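Local coordinates for protein type II restriction enzyme MspI (Moraxella sp., PDB 1SA3) that recognises the double-stranded DNA sequence 5'-CCGG-3' and cleaves it after the first cytosine, leaving fragments with terminal 5'-phosphates, at residues 95-100 with 129-134; 123-128 with 244-249; 218-221 with 227-230; 248-251 with 256-259. All coordinates share one frame; numbering follows the deposited sequence.

How the contacts relate
Contacts 1, 2 and 4 all reach one three-stranded antiparallel sheet that carries the DNA-reading residues, while contact 3 lies on the five-stranded sheet and helix 222-234 and meets the others through contact 2. Contacts 2 and 4 share Thr248 and Tyr249, and their centres are about 11 Å apart. Contact 1 joins contact 4, about 13 Å away between centres, through a salt bridge of 2.7 Å from Lys257 NZ to Glu130 OE2. At its other end contact 1 holds Asp99 of the sodium site, so it spans from metal to base-reading sheet. Contact 3 lies about 23 Å from contact 4 between centres but touches contact 2, where Arg229 CD packs 3.6 Å from Gly244 O.

Contact 1 (95-100 with 129-134); sequences SPKTDA and AEYDVE. With NA (sodium ion), chain G; nucleotides of chain A.
Lys97 pushes the end of its aliphatic chain against Tyr131 and Ala129, and this small patch is the packed part of the contact. CE lies 3.3 Å from Tyr131 OH, reaching the ring obliquely, while NZ rests 3.7 Å from Ala129 CB. The lysine and the tyrosine come from opposite directions. A bend at chi2 (-70°) turns the lysine chain toward the strand. The tyrosine hydroxyl has its polar partner outside this pair, in a hydrogen bond with Cys186 O.

On the other side, an ordered water facing the DNA backbone bridges the two segments. Water 1 accepts from Lys97 NZ at 3.0 Å. It also lies 2.7 Å from Glu130 O and 3.0 Å from OP2 of DC4 of chain A, although more acceptors surround it than its protons can serve. The ammonium is probably linked to a DNA phosphate through it. Beside it, the extended Glu130 side chain brings OE1 to 3.2 Å from C5 of that cytosine, while OE2 is held by Lys257 in a salt bridge.

Further along 95-100, Asp99 O binds the sodium ion at 2.7 Å; two waters bind it too, and Glu35 and Asp84 are also ligands. One of these waters donates to Asp99 OD1, tying the side chain into the metal shell.

In the fold, Asp99 and Ala100 both face Leu116, forming a classic beta bulge where strand 100-106 begins beside strand 111-121. Across the contact, strand 127-131 pairs with strand 258-261, and Asp132 then N-caps helix 133-140, which packs through Val133 on helix 146-157.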
# COMPACT_ATOMS: atom_id res chain seq x y z
N SER E 95 0.36 5.97 -13.06
CA SER E 95 0.47 4.52 -13.18
C SER E 95 -0.32 3.83 -12.08
O SER E 95 -0.31 4.25 -10.93
CB SER E 95 1.93 4.09 -13.09
OG SER E 95 2.70 4.69 -14.13
N PRO E 96 -1.04 2.75 -12.43
CA PRO E 96 -1.83 2.01 -11.45
C PRO E 96 -0.96 1.62 -10.26
O PRO E 96 0.24 1.36 -10.42
CB PRO E 96 -2.31 0.80 -12.24
CG PRO E 96 -2.49 1.36 -13.61
CD PRO E 96 -1.23 2.18 -13.78
N LYS E 97 -1.58 1.57 -9.09
CA LYS E 97 -0.89 1.21 -7.85
C LYS E 97 -0.76 -0.31 -7.63
O LYS E 97 -0.35 -0.76 -6.56
CB LYS E 97 -1.61 1.81 -6.64
CG LYS E 97 -1.70 3.32 -6.66
CD LYS E 97 -0.34 3.96 -6.43
CE LYS E 97 -0.43 5.48 -6.45
NZ LYS E 97 0.78 6.10 -7.06
N THR E 98 -1.10 -1.09 -8.65
CA THR E 98 -1.04 -2.54 -8.53
C THR E 98 0.34 -3.10 -8.83
O THR E 98 0.84 -2.98 -9.95
CB THR E 98 -2.09 -3.19 -9.46
OG1 THR E 98 -3.39 -2.68 -9.13
CG2 THR E 98 -2.09 -4.70 -9.28
N ASP E 99 0.95 -3.73 -7.83
CA ASP E 99 2.28 -4.31 -7.99
C ASP E 99 2.26 -5.74 -8.48
O ASP E 99 3.20 -6.20 -9.12
CB ASP E 99 3.04 -4.29 -6.65
CG ASP E 99 3.41 -2.89 -6.21
OD1 ASP E 99 3.85 -2.10 -7.07
OD2 ASP E 99 3.27 -2.58 -5.01
N ALA E 100 1.18 -6.46 -8.16
CA ALA E 100 1.06 -7.86 -8.54
C ALA E 100 -0.36 -8.32 -8.29
O ALA E 100 -1.15 -7.62 -7.66
CB ALA E 100 2.01 -8.70 -7.70
N ALA E 129 2.44 7.58 -2.02
CA ALA E 129 2.32 8.23 -3.32
C ALA E 129 2.60 9.72 -3.26
O ALA E 129 2.67 10.31 -2.18
CB ALA E 129 0.92 7.99 -3.89
N GLU E 130 2.77 10.31 -4.43
CA GLU E 130 3.00 11.74 -4.55
C GLU E 130 2.09 12.25 -5.66
O GLU E 130 1.91 11.58 -6.68
CB GLU E 130 4.48 12.04 -4.86
CG GLU E 130 5.02 11.41 -6.13
CD GLU E 130 6.44 11.85 -6.41
OE1 GLU E 130 7.33 11.59 -5.57
OE2 GLU E 130 6.67 12.48 -7.46
N TYR E 131 1.49 13.42 -5.44
CA TYR E 131 0.58 13.97 -6.44
C TYR E 131 0.55 15.49 -6.41
O TYR E 131 0.91 16.11 -5.42
CB TYR E 131 -0.87 13.53 -6.17
CG TYR E 131 -1.13 12.05 -5.98
CD1 TYR E 131 -1.38 11.54 -4.71
CD2 TYR E 131 -1.22 11.19 -7.07
CE1 TYR E 131 -1.72 10.21 -4.53
CE2 TYR E 131 -1.56 9.84 -6.89
CZ TYR E 131 -1.81 9.37 -5.62
OH TYR E 131 -2.16 8.06 -5.42
N ASP E 132 0.09 16.08 -7.52
CA ASP E 132 -0.06 17.52 -7.57
C ASP E 132 -1.46 17.75 -7.00
O ASP E 132 -2.34 16.90 -7.13
CB ASP E 132 -0.02 18.03 -9.00
CG ASP E 132 -0.32 19.50 -9.08
OD1 ASP E 132 0.52 20.30 -8.62
OD2 ASP E 132 -1.42 19.86 -9.57
N VAL E 133 -1.67 18.90 -6.37
CA VAL E 133 -2.96 19.23 -5.78
C VAL E 133 -4.14 19.06 -6.74
O VAL E 133 -5.18 18.53 -6.35
CB VAL E 133 -2.94 20.68 -5.24
CG1 VAL E 133 -2.69 21.66 -6.39
CG2 VAL E 133 -4.26 21.00 -4.54
N GLU E 134 -4.00 19.50 -7.98
CA GLU E 134 -5.11 19.40 -8.94
C GLU E 134 -5.50 17.95 -9.22
O GLU E 134 -6.68 17.63 -9.42
CB GLU E 134 -4.74 20.10 -10.25
CG GLU E 134 -4.52 21.61 -10.13
CD GLU E 134 -5.80 22.38 -9.81
OE1 GLU E 134 -6.90 21.81 -9.94
OE2 GLU E 134 -5.70 23.56 -9.42
NA NA G . 5.76 -5.44 -9.29
P DC A 4 4.68 7.72 -9.71
OP1 DC A 4 3.64 6.87 -10.35
OP2 DC A 4 4.27 8.76 -8.74
O5' DC A 4 5.69 6.73 -9.00
C5' DC A 4 6.25 5.65 -9.73
C4' DC A 4 7.15 4.84 -8.83
O4' DC A 4 8.36 5.59 -8.59
C3' DC A 4 6.54 4.53 -7.46
O3' DC A 4 6.67 3.14 -7.18
C2' DC A 4 7.33 5.42 -6.50
C1' DC A 4 8.67 5.59 -7.21
N1 DC A 4 9.36 6.86 -6.91
C2 DC A 4 10.75 6.85 -6.68
O2 DC A 4 11.38 5.78 -6.77
N3 DC A 4 11.38 8.00 -6.36
C4 DC A 4 10.68 9.14 -6.27
N4 DC A 4 11.34 10.25 -5.93
C5 DC A 4 9.27 9.18 -6.52
C6 DC A 4 8.66 8.03 -6.83
P DC A 3 6.02 13.71 -12.54
OP1 DC A 3 4.73 13.61 -13.26
OP2 DC A 3 6.19 14.70 -11.44
O5' DC A 3 6.35 12.26 -11.97
C5' DC A 3 6.44 11.17 -12.88
C4' DC A 3 6.82 9.90 -12.15
O4' DC A 3 8.23 9.91 -11.83
C3' DC A 3 6.07 9.63 -10.84
O3' DC A 3 5.56 8.30 -10.91
C2' DC A 3 7.14 9.80 -9.77
C1' DC A 3 8.44 9.47 -10.50
N1 DC A 3 9.66 10.14 -10.01
C2 DC A 3 10.82 9.37 -9.77
O2 DC A 3 10.78 8.14 -9.93
N3 DC A 3 11.95 9.99 -9.36
C4 DC A 3 11.96 11.32 -9.20
N4 DC A 3 13.10 11.89 -8.81
C5 DC A 3 10.80 12.12 -9.42
C6 DC A 3 9.68 11.49 -9.81
O HOH W 1 1.65 8.92 -7.27
O HOH W 2 6.12 -3.39 -8.09
O HOH W 3 4.92 -4.03 -10.88

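Contact 2 (123-128 with 244-249). With nucleotides of chain B; nucleotides of chain A.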
# COMPACT_ATOMS: atom_id res chain seq x y z
N LYS E 123 9.68 1.22 9.15
CA LYS E 123 8.73 2.01 9.93
C LYS E 123 7.27 1.55 9.74
O LYS E 123 6.97 0.72 8.87
CB LYS E 123 8.82 3.49 9.54
CG LYS E 123 10.23 4.05 9.49
CD LYS E 123 10.85 4.08 10.86
CE LYS E 123 12.22 4.74 10.83
NZ LYS E 123 12.79 4.87 12.20
N LYS E 124 6.37 2.12 10.55
CA LYS E 124 4.94 1.81 10.49
C LYS E 124 4.28 2.56 9.34
O LYS E 124 3.30 2.10 8.77
CB LYS E 124 4.24 2.22 11.79
CG LYS E 124 4.67 1.45 13.03
CD LYS E 124 3.88 1.94 14.23
CE LYS E 124 4.17 1.11 15.47
NZ LYS E 124 3.25 1.50 16.58
N LYS E 125 4.83 3.73 9.02
CA LYS E 125 4.32 4.55 7.93
C LYS E 125 5.43 4.74 6.89
O LYS E 125 6.60 4.94 7.23
CB LYS E 125 3.87 5.92 8.45
CG LYS E 125 2.37 6.04 8.76
CD LYS E 125 1.99 5.39 10.08
CE LYS E 125 0.47 5.41 10.27
NZ LYS E 125 -0.10 6.76 10.00
N VAL E 126 5.04 4.69 5.62
CA VAL E 126 5.98 4.85 4.53
C VAL E 126 5.25 5.52 3.37
O VAL E 126 4.02 5.46 3.28
CB VAL E 126 6.54 3.49 4.09
CG1 VAL E 126 5.40 2.64 3.54
CG2 VAL E 126 7.64 3.69 3.07
N SER E 127 6.02 6.15 2.49
CA SER E 127 5.45 6.83 1.34
C SER E 127 4.51 5.94 0.55
O SER E 127 4.86 4.81 0.19
CB SER E 127 6.59 7.31 0.43
OG SER E 127 7.48 8.16 1.14
N ILE E 128 3.30 6.43 0.29
CA ILE E 128 2.33 5.68 -0.50
C ILE E 128 2.15 6.29 -1.88
O ILE E 128 1.75 5.60 -2.82
CB ILE E 128 0.95 5.61 0.18
CG1 ILE E 128 0.55 7.00 0.67
CG2 ILE E 128 0.98 4.58 1.30
CD1 ILE E 128 -0.83 7.03 1.34
N GLY E 244 -5.54 10.79 8.66
CA GLY E 244 -4.72 9.74 9.23
C GLY E 244 -3.48 9.45 8.40
O GLY E 244 -2.67 8.58 8.73
N LEU E 245 -3.34 10.17 7.29
CA LEU E 245 -2.17 10.03 6.44
C LEU E 245 -1.22 11.14 6.85
O LEU E 245 -1.65 12.16 7.40
CB LEU E 245 -2.56 10.22 4.97
CG LEU E 245 -3.54 9.20 4.38
CD1 LEU E 245 -3.85 9.58 2.94
CD2 LEU E 245 -2.93 7.80 4.44
N ASN E 246 0.07 10.95 6.60
CA ASN E 246 1.05 11.98 6.93
C ASN E 246 1.31 12.78 5.66
O ASN E 246 1.75 12.22 4.66
CB ASN E 246 2.35 11.35 7.42
CG ASN E 246 2.13 10.39 8.57
OD1 ASN E 246 1.75 9.24 8.36
ND2 ASN E 246 2.36 10.86 9.78
N TRP E 247 1.00 14.08 5.71
CA TRP E 247 1.19 14.96 4.57
C TRP E 247 2.59 15.58 4.57
O TRP E 247 3.01 16.19 5.55
CB TRP E 247 0.17 16.11 4.60
CG TRP E 247 -1.26 15.72 4.40
CD1 TRP E 247 -1.85 14.55 4.76
CD2 TRP E 247 -2.30 16.56 3.87
NE1 TRP E 247 -3.20 14.60 4.48
CE2 TRP E 247 -3.50 15.82 3.93
CE3 TRP E 247 -2.33 17.86 3.35
CZ2 TRP E 247 -4.73 16.34 3.49
CZ3 TRP E 247 -3.55 18.38 2.91
CH2 TRP E 247 -4.73 17.61 2.98
N THR E 248 3.32 15.45 3.47
CA THR E 248 4.64 16.05 3.39
C THR E 248 4.95 16.38 1.92
O THR E 248 4.02 16.53 1.12
CB THR E 248 5.72 15.13 4.02
OG1 THR E 248 7.01 15.77 3.94
CG2 THR E 248 5.77 13.78 3.33
N TYR E 249 6.21 16.51 1.55
CA TYR E 249 6.50 16.86 0.16
C TYR E 249 7.37 15.86 -0.59
O TYR E 249 8.18 15.13 -0.00
CB TYR E 249 7.13 18.26 0.07
CG TYR E 249 8.61 18.34 0.42
CD1 TYR E 249 9.04 18.45 1.75
CD2 TYR E 249 9.58 18.32 -0.58
CE1 TYR E 249 10.40 18.55 2.06
CE2 TYR E 249 10.93 18.41 -0.28
CZ TYR E 249 11.34 18.53 1.03
OH TYR E 249 12.69 18.63 1.29
P DC B 5 16.33 20.44 4.41
OP1 DC B 5 17.63 20.97 4.91
OP2 DC B 5 15.49 21.27 3.51
O5' DC B 5 16.67 19.10 3.62
C5' DC B 5 15.68 18.13 3.36
C4' DC B 5 16.33 16.79 3.09
O4' DC B 5 15.33 15.77 3.31
C3' DC B 5 16.88 16.59 1.67
O3' DC B 5 18.18 16.00 1.69
C2' DC B 5 15.88 15.63 1.04
C1' DC B 5 15.31 14.87 2.23
N1 DC B 5 13.92 14.45 2.02
C2 DC B 5 13.63 13.10 2.04
O2 DC B 5 14.55 12.31 2.31
N3 DC B 5 12.38 12.68 1.76
C4 DC B 5 11.42 13.57 1.49
N4 DC B 5 10.20 13.11 1.21
C5 DC B 5 11.67 14.97 1.50
C6 DC B 5 12.92 15.37 1.77
P DC B 4 10.40 22.22 7.27
OP1 DC B 4 11.05 23.48 7.72
OP2 DC B 4 9.40 22.26 6.18
O5' DC B 4 11.54 21.18 6.89
C5' DC B 4 12.61 20.92 7.80
C4' DC B 4 13.60 19.95 7.21
O4' DC B 4 13.02 18.62 7.15
C3' DC B 4 14.09 20.26 5.80
O3' DC B 4 15.50 19.97 5.70
C2' DC B 4 13.32 19.28 4.95
C1' DC B 4 13.26 18.08 5.87
N1 DC B 4 12.21 17.10 5.56
C2 DC B 4 12.57 15.75 5.45
O2 DC B 4 13.75 15.43 5.67
N3 DC B 4 11.63 14.83 5.11
C4 DC B 4 10.37 15.22 4.90
N4 DC B 4 9.48 14.29 4.55
C5 DC B 4 9.97 16.59 5.03
C6 DC B 4 10.92 17.48 5.36
P DG A 6 9.22 0.47 -0.82
OP1 DG A 6 9.08 -0.99 -0.54
OP2 DG A 6 8.09 1.39 -0.51
O5' DG A 6 10.51 1.05 -0.11
C5' DG A 6 10.41 2.04 0.90
C4' DG A 6 11.78 2.59 1.22
O4' DG A 6 12.03 3.63 0.24
C3' DG A 6 11.85 3.28 2.58
O3' DG A 6 12.51 2.52 3.58
C2' DG A 6 12.62 4.56 2.34
C1' DG A 6 12.64 4.77 0.83
N9 DG A 6 11.77 5.93 0.60
C8 DG A 6 10.46 5.93 0.19
N7 DG A 6 9.91 7.12 0.23
C5 DG A 6 10.93 7.96 0.66
C6 DG A 6 10.94 9.37 0.90
O6 DG A 6 10.00 10.17 0.79
N1 DG A 6 12.20 9.81 1.31
C2 DG A 6 13.31 9.00 1.48
N2 DG A 6 14.44 9.61 1.90
N3 DG A 6 13.31 7.69 1.26
C4 DG A 6 12.10 7.24 0.86
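Lys125 NZ, held in a salt bridge with Glu232 OE2, comes across to 244-249 and stands 3.4 Å from Gly244 O. Its chain crosses the Asn246 side chain at about a right angle, CG lying against the amide end. The lysine's chi1 (-96°) is displaced from a staggered value, and the chain bends at chi2 and chi4, bringing NZ back toward Gly244.

The apolar half is a single close meeting, Ile128 CD1 against Leu245 CD2 at 3.8 Å, again with the side chains roughly perpendicular. An extended chi2 (179°) carries the isoleucine's terminal methyl out to the leucine.

Ser127, next to Ile128, reads DNA: its OG donates to N7 of DG6 of chain A over 2.8 Å, and Lys261 NZ bonds to the same hydroxyl oxygen. Val126 CG2 packs 3.9 Å from C5' of that nucleotide.

Both segments feed the outer strands of one antiparallel sheet, with strand 258-261 running between them: Ile128 pairs with Phe260 on one flank and Asn246 with Lys261 on the other. Leu245 also packs on helices 222-234 and 179-188, and Ile128 touches the latter through Val187.

Contact 3 (218-221 with 227-230)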
# COMPACT_ATOMS: atom_id res chain seq x y z
N THR E 218 1.87 -7.00 7.61
CA THR E 218 0.52 -6.56 7.89
C THR E 218 -0.17 -6.53 6.54
O THR E 218 0.39 -6.02 5.57
CB THR E 218 0.52 -5.16 8.54
OG1 THR E 218 1.19 -5.23 9.81
CG2 THR E 218 -0.88 -4.68 8.76
N ILE E 219 -1.37 -7.11 6.46
CA ILE E 219 -2.12 -7.16 5.20
C ILE E 219 -3.54 -6.68 5.47
O ILE E 219 -4.28 -7.29 6.23
CB ILE E 219 -2.15 -8.61 4.64
CG1 ILE E 219 -0.71 -9.10 4.42
CG2 ILE E 219 -2.93 -8.65 3.32
CD1 ILE E 219 -0.60 -10.48 3.80
N LYS E 220 -3.90 -5.57 4.83
CA LYS E 220 -5.22 -4.98 5.02
C LYS E 220 -6.01 -4.81 3.72
O LYS E 220 -5.43 -4.43 2.71
CB LYS E 220 -5.06 -3.59 5.64
CG LYS E 220 -4.45 -3.56 7.03
CD LYS E 220 -5.50 -3.81 8.11
CE LYS E 220 -4.91 -3.54 9.49
NZ LYS E 220 -5.93 -3.65 10.58
N ASN E 221 -7.31 -5.12 3.74
CA ASN E 221 -8.12 -4.85 2.55
C ASN E 221 -8.34 -3.33 2.61
O ASN E 221 -8.10 -2.70 3.66
CB ASN E 221 -9.46 -5.62 2.58
CG ASN E 221 -10.29 -5.35 3.83
OD1 ASN E 221 -10.60 -4.21 4.15
ND2 ASN E 221 -10.66 -6.42 4.52
N SER E 227 -10.68 2.53 7.44
CA SER E 227 -11.20 2.63 8.80
C SER E 227 -10.08 2.93 9.78
O SER E 227 -10.24 3.77 10.67
CB SER E 227 -11.89 1.33 9.21
OG SER E 227 -13.03 1.09 8.40
N ASP E 228 -8.95 2.25 9.62
CA ASP E 228 -7.81 2.47 10.51
C ASP E 228 -7.31 3.91 10.44
O ASP E 228 -7.06 4.54 11.47
CB ASP E 228 -6.66 1.52 10.19
CG ASP E 228 -6.98 0.07 10.49
OD1 ASP E 228 -7.93 -0.20 11.25
OD2 ASP E 228 -6.28 -0.82 9.96
N ARG E 229 -7.15 4.43 9.22
CA ARG E 229 -6.68 5.80 9.03
C ARG E 229 -7.70 6.81 9.59
O ARG E 229 -7.32 7.78 10.24
CB ARG E 229 -6.45 6.09 7.54
CG ARG E 229 -5.38 5.22 6.87
CD ARG E 229 -3.97 5.55 7.37
NE ARG E 229 -3.73 5.09 8.73
CZ ARG E 229 -3.60 3.81 9.08
NH1 ARG E 229 -3.69 2.86 8.16
NH2 ARG E 229 -3.36 3.49 10.34
N ILE E 230 -8.99 6.56 9.34
CA ILE E 230 -10.06 7.44 9.84
C ILE E 230 -10.03 7.50 11.36
O ILE E 230 -10.18 8.57 11.95
CB ILE E 230 -11.47 6.94 9.41
CG1 ILE E 230 -11.66 7.08 7.90
CG2 ILE E 230 -12.56 7.73 10.16
CD1 ILE E 230 -11.67 8.51 7.41
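The carboxylate of Asp228 is approached by Lys220 at one oxygen: NZ sits 2.9 Å from OD2 but 4.0 Å from OD1. The other flat group nearby, the guanidinium of Arg229, is engaged instead in a cation-pi contact with Tyr225 and a salt bridge with Glu232. The setting is a strand-to-helix junction, where strand 213-221, at one margin of the five-stranded mixed sheet of this PD-(D/E)XK-clan nuclease, runs straight into helix 222-234.

Asn221 marks the turn as the N-cap, its OD1 accepting from Asp224 N while ND2 reaches Ala69 O on helix 57-69. One residue earlier, Lys220 leaves the strand toward the helix and meets Asp228 from the opposite direction. The salt bridge thus ties the end of the strand to the second turn of the helix, on the surface and about 12 Å from the DNA at the nearest atoms. On the helix, Ile230 packs on helix 179-188.

A bend at chi2 (-84°) carries the lysine chain to Asp228. As a hydrogen bond the link is weak: the CE-NZ...OD2 angle is only about 82°, so the oxygen lies beside the CE-NZ bond, where no N-H points well, and Lys220 CE is 3.1 Å from Asp228 OD2.

Contact 4 (248-251 with 256-259). With nucleotides of chain B.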
# COMPACT_ATOMS: atom_id res chain seq x y z
N THR E 248 3.32 15.45 3.47
CA THR E 248 4.64 16.05 3.39
C THR E 248 4.95 16.38 1.92
O THR E 248 4.02 16.53 1.12
CB THR E 248 5.72 15.13 4.02
OG1 THR E 248 7.01 15.77 3.94
CG2 THR E 248 5.77 13.78 3.33
N TYR E 249 6.21 16.51 1.55
CA TYR E 249 6.50 16.86 0.16
C TYR E 249 7.37 15.86 -0.59
O TYR E 249 8.18 15.13 -0.00
CB TYR E 249 7.13 18.26 0.07
CG TYR E 249 8.61 18.34 0.42
CD1 TYR E 249 9.04 18.45 1.75
CD2 TYR E 249 9.58 18.32 -0.58
CE1 TYR E 249 10.40 18.55 2.06
CE2 TYR E 249 10.93 18.41 -0.28
CZ TYR E 249 11.34 18.53 1.03
OH TYR E 249 12.69 18.63 1.29
N ALA E 250 7.18 15.84 -1.90
CA ALA E 250 7.94 14.97 -2.79
C ALA E 250 9.16 15.79 -3.17
O ALA E 250 9.03 16.94 -3.60
CB ALA E 250 7.11 14.63 -4.04
N SER E 251 10.34 15.22 -2.99
CA SER E 251 11.59 15.91 -3.30
C SER E 251 12.10 15.61 -4.70
O SER E 251 13.07 16.21 -5.15
CB SER E 251 12.67 15.47 -2.31
OG SER E 251 12.80 14.06 -2.36
N LYS E 256 6.68 22.09 -7.02
CA LYS E 256 6.23 21.83 -5.66
C LYS E 256 5.24 20.69 -5.84
O LYS E 256 4.40 20.73 -6.74
CB LYS E 256 5.53 23.06 -5.09
CG LYS E 256 6.43 24.27 -4.96
CD LYS E 256 7.57 24.00 -4.00
CE LYS E 256 8.40 25.26 -3.80
NZ LYS E 256 9.53 25.05 -2.86
N LYS E 257 5.33 19.66 -5.00
CA LYS E 257 4.45 18.51 -5.15
C LYS E 257 4.22 17.81 -3.82
O LYS E 257 5.12 17.72 -2.98
CB LYS E 257 5.05 17.56 -6.18
CG LYS E 257 4.18 16.38 -6.59
CD LYS E 257 4.84 15.58 -7.71
CE LYS E 257 3.99 14.38 -8.13
NZ LYS E 257 4.73 13.51 -9.10
N MET E 258 3.02 17.30 -3.62
CA MET E 258 2.71 16.63 -2.36
C MET E 258 3.08 15.14 -2.30
O MET E 258 3.08 14.45 -3.32
CB MET E 258 1.23 16.78 -2.04
CG MET E 258 0.74 18.21 -2.10
SD MET E 258 -0.97 18.33 -1.59
CE MET E 258 -0.75 18.44 0.20
N GLN E 259 3.39 14.68 -1.10
CA GLN E 259 3.69 13.27 -0.86
C GLN E 259 2.90 12.86 0.37
O GLN E 259 2.74 13.64 1.31
CB GLN E 259 5.17 13.03 -0.57
CG GLN E 259 5.52 11.54 -0.52
CD GLN E 259 6.87 11.26 0.13
OE1 GLN E 259 7.09 11.60 1.29
NE2 GLN E 259 7.77 10.63 -0.62
P DC B 5 16.33 20.44 4.41
OP1 DC B 5 17.63 20.97 4.91
OP2 DC B 5 15.49 21.27 3.51
O5' DC B 5 16.67 19.10 3.62
C5' DC B 5 15.68 18.13 3.36
C4' DC B 5 16.33 16.79 3.09
O4' DC B 5 15.33 15.77 3.31
C3' DC B 5 16.88 16.59 1.67
O3' DC B 5 18.18 16.00 1.69
C2' DC B 5 15.88 15.63 1.04
C1' DC B 5 15.31 14.87 2.23
N1 DC B 5 13.92 14.45 2.02
C2 DC B 5 13.63 13.10 2.04
O2 DC B 5 14.55 12.31 2.31
N3 DC B 5 12.38 12.68 1.76
C4 DC B 5 11.42 13.57 1.49
N4 DC B 5 10.20 13.11 1.21
C5 DC B 5 11.67 14.97 1.50
C6 DC B 5 12.92 15.37 1.77
P DC B 4 10.40 22.22 7.27
OP1 DC B 4 11.05 23.48 7.72
OP2 DC B 4 9.40 22.26 6.18
O5' DC B 4 11.54 21.18 6.89
C5' DC B 4 12.61 20.92 7.80
C4' DC B 4 13.60 19.95 7.21
O4' DC B 4 13.02 18.62 7.15
C3' DC B 4 14.09 20.26 5.80
O3' DC B 4 15.50 19.97 5.70
C2' DC B 4 13.32 19.28 4.95
C1' DC B 4 13.26 18.08 5.87
N1 DC B 4 12.21 17.10 5.56
C2 DC B 4 12.57 15.75 5.45
O2 DC B 4 13.75 15.43 5.67
N3 DC B 4 11.63 14.83 5.11
C4 DC B 4 10.37 15.22 4.90
N4 DC B 4 9.48 14.29 4.55
C5 DC B 4 9.97 16.59 5.03
C6 DC B 4 10.92 17.48 5.36
P DG B 6 19.03 15.86 0.33
OP1 DG B 6 20.41 16.30 0.63
OP2 DG B 6 18.31 16.46 -0.82
O5' DG B 6 19.08 14.30 0.08
C5' DG B 6 19.68 13.44 1.04
C4' DG B 6 19.71 12.02 0.52
O4' DG B 6 18.36 11.50 0.47
C3' DG B 6 20.27 11.87 -0.90
O3' DG B 6 21.01 10.65 -0.96
C2' DG B 6 19.03 11.76 -1.76
C1' DG B 6 18.08 11.02 -0.83
N9 DG B 6 16.66 11.25 -1.09
C8 DG B 6 15.99 12.45 -1.13
N7 DG B 6 14.72 12.33 -1.41
C5 DG B 6 14.53 10.96 -1.56
C6 DG B 6 13.36 10.22 -1.88
O6 DG B 6 12.22 10.64 -2.09
N1 DG B 6 13.62 8.85 -1.94
C2 DG B 6 14.85 8.27 -1.72
N2 DG B 6 14.90 6.93 -1.81
N3 DG B 6 15.94 8.94 -1.43
C4 DG B 6 15.72 10.28 -1.37
O HOH W 4 7.77 19.46 -3.73
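Thr248 and Gln259 form a hydrogen-bonded antiparallel pair: Thr248 N gives to Gln259 O at 2.9 Å, and Gln259 N returns to Thr248 O at 3.0 Å. The ladder goes on with Ala250 N to Lys257 O, 3.0 Å. Tyr249 and Met258, the non-hydrogen-bonded pair between, send their side chains apart, and Tyr249 CA adds a CA-H...O contact to Lys257 O. Beyond it, water 4 joins Lys257 N to Ala250 O.

In the side-chain packing, the Ala250 methyl sits between the CB atoms of Lys257, 4.2 Å away, and Gln259. Thr248 and Gln259 lie side by side, CG2 to OE1 at 3.3 Å.

Both segments touch the DNA. Thr248 OG1 accepts from N4 of DC4 of chain B at 2.9 Å; a chi1 of -179° swings it to the DNA side and leaves CG2 facing Gln259. Tyr249 O takes N4 of DC5 of chain B at 3.1 Å, and Ser251 OG donates to N7 of DG6 of chain B at 2.8 Å. C5 of DC5 of chain B sits over one face of the Tyr249 ring, toward its rim, with C6 of DC4 of chain B at the ring edge, near its plane. Gln259 NE2 bonds to a guanine O6, and Lys257 NZ, besides Glu130, pairs with a phosphate.

This is a beta hairpin reading the major-groove edges of successive cytosine, cytosine and guanine bases.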